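Local coordinates for protein AlyQ (Persicobacter sp. CCB-QB2, PDB 7D2A) that binds uronic acids of alginate through its family 32 carbohydrate-binding module, here holding a 4,5-unsaturated mannuronic acid, at residues T27-N31 with L32-W36; W62-G65 with D66-T69. All coordinates share one frame; numbering follows the deposited sequence.

How the interactions relate
Both contacts are local, made within loops of one beta-sandwich domain, and both are partly buried. Interaction 1 lies in the loop between strands 13-16 and 36-39, and interaction 2 in the loop between strands 52-62 and 70-77. Their centres are about 14 Å apart. Interaction 1 is built round a calcium ion, with a small apolar contact at its buried end. Interaction 2 has no metal. It is a turn whose arginine pairs with the sugar carboxylate. The two meet at the sugar: Arg35 of 27-36 donates to a hydroxyl, Arg68 of 62-69 to the acid group. They also touch, in a cation-pi contact of Arg35 with the Tyr63 ring (Arg35 NH1 to Tyr63 CE1 3.6 Å).

Interaction 1 of 2, residues T27-N31 with L32-W36; sequences TIDGN and LSTRW. With CA (calcium ion), chain C; MAW (4-deoxy-alpha-L-erythro-hex-4-enopyranuronic acid), chain B.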
loop_
_atom_site.group_PDB
_atom_site.type_symbol
_atom_site.label_atom_id
_atom_site.label_comp_id
_atom_site.label_asym_id
_atom_site.label_seq_id
_atom_site.Cartn_x
_atom_site.Cartn_y
_atom_site.Cartn_z
ATOM N N THR A 27 -8.390 3.863 -0.421
ATOM C CA THR A 27 -7.356 3.302 -1.323
ATOM C C THR A 27 -7.926 2.301 -2.307
ATOM O O THR A 27 -7.196 1.904 -3.212
ATOM C CB THR A 27 -6.220 2.645 -0.538
ATOM O OG1 THR A 27 -6.740 1.600 0.283
ATOM C CG2 THR A 27 -5.511 3.638 0.343
ATOM N N ILE A 28 -9.187 1.894 -2.165
ATOM C CA ILE A 28 -9.747 0.838 -3.064
ATOM C C ILE A 28 -11.042 1.334 -3.700
ATOM O O ILE A 28 -11.850 0.465 -4.128
ATOM C CB ILE A 28 -9.881 -0.513 -2.354
ATOM C CG1 ILE A 28 -10.837 -0.461 -1.179
ATOM C CG2 ILE A 28 -8.516 -1.023 -1.910
ATOM C CD1 ILE A 28 -11.261 -1.872 -0.732
ATOM N N ASP A 29 -11.200 2.634 -3.797
ATOM C CA ASP A 29 -12.454 3.161 -4.391
ATOM C C ASP A 29 -12.259 3.483 -5.876
ATOM O O ASP A 29 -13.244 3.913 -6.518
ATOM C CB ASP A 29 -12.989 4.344 -3.590
ATOM C CG ASP A 29 -12.109 5.583 -3.586
ATOM O OD1 ASP A 29 -11.018 5.576 -4.231
ATOM O OD2 ASP A 29 -12.580 6.574 -2.982
ATOM N N GLY A 30 -11.067 3.291 -6.463
ATOM C CA GLY A 30 -10.847 3.584 -7.878
ATOM C C GLY A 30 -10.627 5.056 -8.145
ATOM O O GLY A 30 -10.564 5.436 -9.273
ATOM N N ASN A 31 -10.577 5.891 -7.113
ATOM C CA ASN A 31 -10.516 7.364 -7.280
ATOM C C ASN A 31 -9.146 7.883 -6.836
ATOM O O ASN A 31 -8.846 7.837 -5.600
ATOM C CB ASN A 31 -11.629 7.996 -6.469
ATOM C CG ASN A 31 -11.901 9.414 -6.863
ATOM O OD1 ASN A 31 -11.028 10.092 -7.410
ATOM N ND2 ASN A 31 -13.124 9.851 -6.553
ATOM N N LEU A 32 -8.412 8.509 -7.761
ATOM C CA LEU A 32 -7.098 9.096 -7.414
ATOM C C LEU A 32 -7.284 10.372 -6.594
ATOM O O LEU A 32 -6.269 10.855 -6.074
ATOM C CB LEU A 32 -6.257 9.343 -8.663
ATOM C CG LEU A 32 -5.822 8.077 -9.414
ATOM C CD1 LEU A 32 -5.352 8.420 -10.792
ATOM C CD2 LEU A 32 -4.710 7.372 -8.663
ATOM N N SER A 33 -8.497 10.909 -6.433
ATOM C CA SER A 33 -8.713 12.153 -5.649
ATOM C C SER A 33 -9.051 11.852 -4.190
ATOM O O SER A 33 -9.239 12.831 -3.421
ATOM C CB SER A 33 -9.789 13.021 -6.271
ATOM O OG SER A 33 -11.076 12.513 -6.006
ATOM N N THR A 34 -9.138 10.572 -3.808
ATOM C CA THR A 34 -9.427 10.199 -2.405
ATOM C C THR A 34 -8.266 9.387 -1.884
ATOM O O THR A 34 -7.684 8.590 -2.674
ATOM C CB THR A 34 -10.719 9.414 -2.302
ATOM O OG1 THR A 34 -10.484 8.185 -2.971
ATOM C CG2 THR A 34 -11.902 10.180 -2.857
ATOM N N ARG A 35 -7.929 9.557 -0.617
ATOM C CA ARG A 35 -6.699 8.980 -0.055
ATOM C C ARG A 35 -6.955 8.408 1.334
ATOM O O ARG A 35 -7.917 8.797 2.029
ATOM C CB ARG A 35 -5.581 10.019 0.072
ATOM C CG ARG A 35 -5.849 11.107 1.092
ATOM C CD ARG A 35 -4.821 12.206 1.024
ATOM N NE ARG A 35 -5.024 13.219 2.048
ATOM C CZ ARG A 35 -5.703 14.360 1.876
ATOM N NH1 ARG A 35 -6.291 14.649 0.714
ATOM N NH2 ARG A 35 -5.765 15.236 2.869
ATOM N N TRP A 36 -6.033 7.539 1.754
ATOM C CA TRP A 36 -5.798 7.274 3.187
ATOM C C TRP A 36 -4.618 8.130 3.625
ATOM O O TRP A 36 -3.604 8.201 2.869
ATOM C CB TRP A 36 -5.424 5.796 3.357
ATOM C CG TRP A 36 -4.797 5.494 4.682
ATOM C CD1 TRP A 36 -5.381 5.529 5.899
ATOM C CD2 TRP A 36 -3.433 5.113 4.916
ATOM N NE1 TRP A 36 -4.510 5.190 6.892
ATOM C CE2 TRP A 36 -3.294 4.922 6.311
ATOM C CE3 TRP A 36 -2.328 4.890 4.092
ATOM C CZ2 TRP A 36 -2.093 4.492 6.903
ATOM C CZ3 TRP A 36 -1.131 4.541 4.675
ATOM C CH2 TRP A 36 -1.022 4.305 6.063
HETATM CA CA CA C . -8.814 6.593 -3.722
HETATM C C1 MAW B . -1.726 16.969 5.877
HETATM C C2 MAW B . -3.144 16.577 5.757
HETATM O O2 MAW B . -3.819 17.163 4.606
HETATM C C3 MAW B . -3.157 15.026 5.666
HETATM O O3 MAW B . -4.417 14.549 5.231
HETATM C C4 MAW B . -2.047 14.571 4.706
HETATM C C5 MAW B . -1.138 15.378 4.214
HETATM O O5 MAW B . -1.088 16.778 4.604
HETATM C C6 MAW B . -0.087 14.985 3.322
HETATM O O6A MAW B . 0.754 15.877 2.980
HETATM O O6B MAW B . 0.039 13.765 2.925
#
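Asp29 and Thr34 face each other across the edge of a calcium site. Thr34 OG1 binds the calcium ion at 2.4 Å and donates to Asp29 OD2 at 2.6 Å, which accepts on its syn lone pair. The other carboxylate oxygen, Asp29 OD1, is a metal ligand at 2.5 Å and accepts from the backbone N of Asn31, closing an Asx turn. A type I turn from Asn31 to Thr34 brings the carbonyl oxygens of these two residues to the ion. Asn26, Thr127 and Glu128 complete its shell.

With CG anti to the backbone N (chi1 -164°), the Asn31 amide swings over the turn. Its OD1 accepts from Ser33 N at 2.8 Å. Ser33 OG also reaches OD1 from the same face of the amide, a doubtful bond, since Ser33 has two conformers.

The metal end is tight, with four oxygens of residues 27-36 on the ion. The buried end is apolar. Thr27 CG2 rests 3.7 Å from Trp36 CB, the two side chains lying alongside each other near Val14, Ile45 and Ile126. Asp29, Gly30, Leu32 and Ser33 form the solvent side of the turn. The Arg35 chain runs out extended to the sugar; its NE bonds Ser37 OG, and its NH2 meets O3 of the sugar almost straight (2.8 Å, 175°).

The calcium ion therefore probably holds the shape of the loop that presents Arg35 to the sugar.

Interaction 2 of 2, residues W62-G65 with D66-T69; sequences WYNG and DSRT. With MAW (4-deoxy-alpha-L-erythro-hex-4-enopyranuronic acid), chain B.
Asn64 and Arg68 cross obliquely, with the amide and guanidinium planes 87° apart. Asn64 CB and the carbonyl oxygen of Tyr63 lie over one face of the guanidinium group. The sugar carboxylate meets it at the edge. Arg68 NH1 donates to O6A of the sugar at 2.8 Å, and NH2 donates to O6B at 2.9 Å. Both bonds are nearly straight, the first at 172°. This is a two-pronged pairing of guanidinium and carboxylate. The arginine chain is extended from CG to NE (chi3 -160°), which carries the flat end past Asn64 to the sugar.

Two waters bridge the two segments. One donates to Tyr63 O and accepts from Arg68 NE at 2.9 Å. The other accepts from Arg68 NH1 and, at longer range, from Asn64 ND2. Every nitrogen of the guanidinium group therefore has a partner, which should hold the group against rotation. A leucine in place of Arg68 would probably leave the sugar carboxylate without its paired charge and both waters without one of their donors.

Tyr63 turns its ring edge to Arg68, with CD2 4.0 Å from NH2. One ring face is approached by Asn64 CG, offset toward the rim. Tyr63 CD2 also lies 3.5 Å from O6B of the sugar, so this ring helps to line the pocket.

The backbone forms a type II turn from Trp62 to Gly65. Overlapping its end, Ser67 N donates to Asn64 O at 3.0 Å.

The loop joins strand 52-62 to strand 70-77. Tyr63 and Arg68 both pack on Ser125 of strand 123-133, while Arg68 also touches the loop residues Ser119, Ser120 and Asn121.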
loop_
_atom_site.group_PDB
_atom_site.type_symbol
_atom_site.label_atom_id
_atom_site.label_comp_id
_atom_site.label_asym_id
_atom_site.label_seq_id
_atom_site.Cartn_x
_atom_site.Cartn_y
_atom_site.Cartn_z
ATOM N N TRP A 62 0.398 7.385 -5.056
ATOM C CA TRP A 62 0.765 8.245 -3.918
ATOM C C TRP A 62 0.140 9.632 -4.025
ATOM O O TRP A 62 0.073 10.204 -5.117
ATOM C CB TRP A 62 2.274 8.338 -3.841
ATOM C CG TRP A 62 2.897 7.017 -3.541
ATOM C CD1 TRP A 62 3.365 6.132 -4.463
ATOM C CD2 TRP A 62 3.140 6.452 -2.252
ATOM N NE1 TRP A 62 3.811 5.003 -3.836
ATOM C CE2 TRP A 62 3.718 5.172 -2.475
ATOM C CE3 TRP A 62 2.893 6.885 -0.942
ATOM C CZ2 TRP A 62 4.070 4.348 -1.396
ATOM C CZ3 TRP A 62 3.217 6.060 0.105
ATOM C CH2 TRP A 62 3.786 4.800 -0.128
ATOM N N TYR A 63 -0.328 10.124 -2.891
ATOM C CA TYR A 63 -0.857 11.512 -2.825
ATOM C C TYR A 63 0.291 12.461 -3.130
ATOM O O TYR A 63 1.374 12.275 -2.566
ATOM C CB TYR A 63 -1.387 11.800 -1.429
ATOM C CG TYR A 63 -1.935 13.184 -1.207
ATOM C CD1 TYR A 63 -3.044 13.634 -1.904
ATOM C CD2 TYR A 63 -1.351 14.005 -0.263
ATOM C CE1 TYR A 63 -3.581 14.879 -1.647
ATOM C CE2 TYR A 63 -1.897 15.249 0.010
ATOM C CZ TYR A 63 -2.992 15.683 -0.695
ATOM O OH TYR A 63 -3.468 16.941 -0.410
ATOM N N ASN A 64 0.078 13.430 -4.016
ATOM C CA ASN A 64 1.158 14.359 -4.424
ATOM C C ASN A 64 2.333 13.540 -4.967
ATOM O O ASN A 64 3.519 13.894 -4.765
ATOM C CB ASN A 64 1.568 15.290 -3.288
ATOM C CG ASN A 64 0.534 16.349 -2.985
ATOM O OD1 ASN A 64 -0.350 16.594 -3.793
ATOM N ND2 ASN A 64 0.648 16.959 -1.825
ATOM N N GLY A 65 2.027 12.434 -5.641
ATOM C CA GLY A 65 3.047 11.467 -6.026
ATOM C C GLY A 65 3.975 12.010 -7.078
ATOM O O GLY A 65 5.080 11.425 -7.247
ATOM N N ASP A 66 3.591 13.069 -7.770
ATOM C CA ASP A 66 4.444 13.658 -8.820
ATOM C C ASP A 66 5.292 14.797 -8.243
ATOM O O ASP A 66 5.933 15.485 -9.049
ATOM C CB ASP A 66 3.611 14.111 -10.016
ATOM C CG ASP A 66 2.744 15.307 -9.722
ATOM O OD1 ASP A 66 2.596 15.670 -8.547
ATOM O OD2 ASP A 66 2.203 15.836 -10.672
ATOM N N SER A 67 5.290 15.010 -6.921
ATOM C CA SER A 67 6.022 16.166 -6.331
ATOM C C SER A 67 6.772 15.804 -5.046
ATOM O O SER A 67 7.451 16.693 -4.495
ATOM C CB SER A 67 5.102 17.330 -6.104
ATOM O OG SER A 67 4.217 17.088 -5.018
ATOM N N ARG A 68 6.734 14.550 -4.607
ATOM C CA ARG A 68 7.486 14.148 -3.416
ATOM C C ARG A 68 7.711 12.637 -3.463
ATOM O O ARG A 68 6.942 11.933 -4.140
ATOM C CB ARG A 68 6.734 14.585 -2.161
ATOM C CG ARG A 68 5.542 13.700 -1.831
ATOM C CD ARG A 68 4.624 14.369 -0.838
ATOM N NE ARG A 68 3.757 13.405 -0.164
ATOM C CZ ARG A 68 2.845 13.730 0.737
ATOM N NH1 ARG A 68 2.609 15.016 1.065
ATOM N NH2 ARG A 68 2.155 12.758 1.291
ATOM N N THR A 69 8.716 12.192 -2.737
ATOM C CA THR A 69 9.046 10.762 -2.610
ATOM C C THR A 69 8.651 10.281 -1.213
ATOM O O THR A 69 8.815 11.022 -0.212
ATOM C CB THR A 69 10.532 10.506 -2.882
ATOM O OG1 THR A 69 11.316 11.310 -1.985
ATOM C CG2 THR A 69 10.905 10.854 -4.306
HETATM C C1 MAW B . -1.726 16.969 5.877
HETATM C C2 MAW B . -3.144 16.577 5.757
HETATM O O2 MAW B . -3.819 17.163 4.606
HETATM C C3 MAW B . -3.157 15.026 5.666
HETATM O O3 MAW B . -4.417 14.549 5.231
HETATM C C4 MAW B . -2.047 14.571 4.706
HETATM C C5 MAW B . -1.138 15.378 4.214
HETATM O O5 MAW B . -1.088 16.778 4.604
HETATM C C6 MAW B . -0.087 14.985 3.322
HETATM O O6A MAW B . 0.754 15.877 2.980
HETATM O O6B MAW B . 0.039 13.765 2.925
HETATM O O HOH W 1 3.213 10.763 -1.356
HETATM O O HOH W 2 3.460 17.512 -0.201
#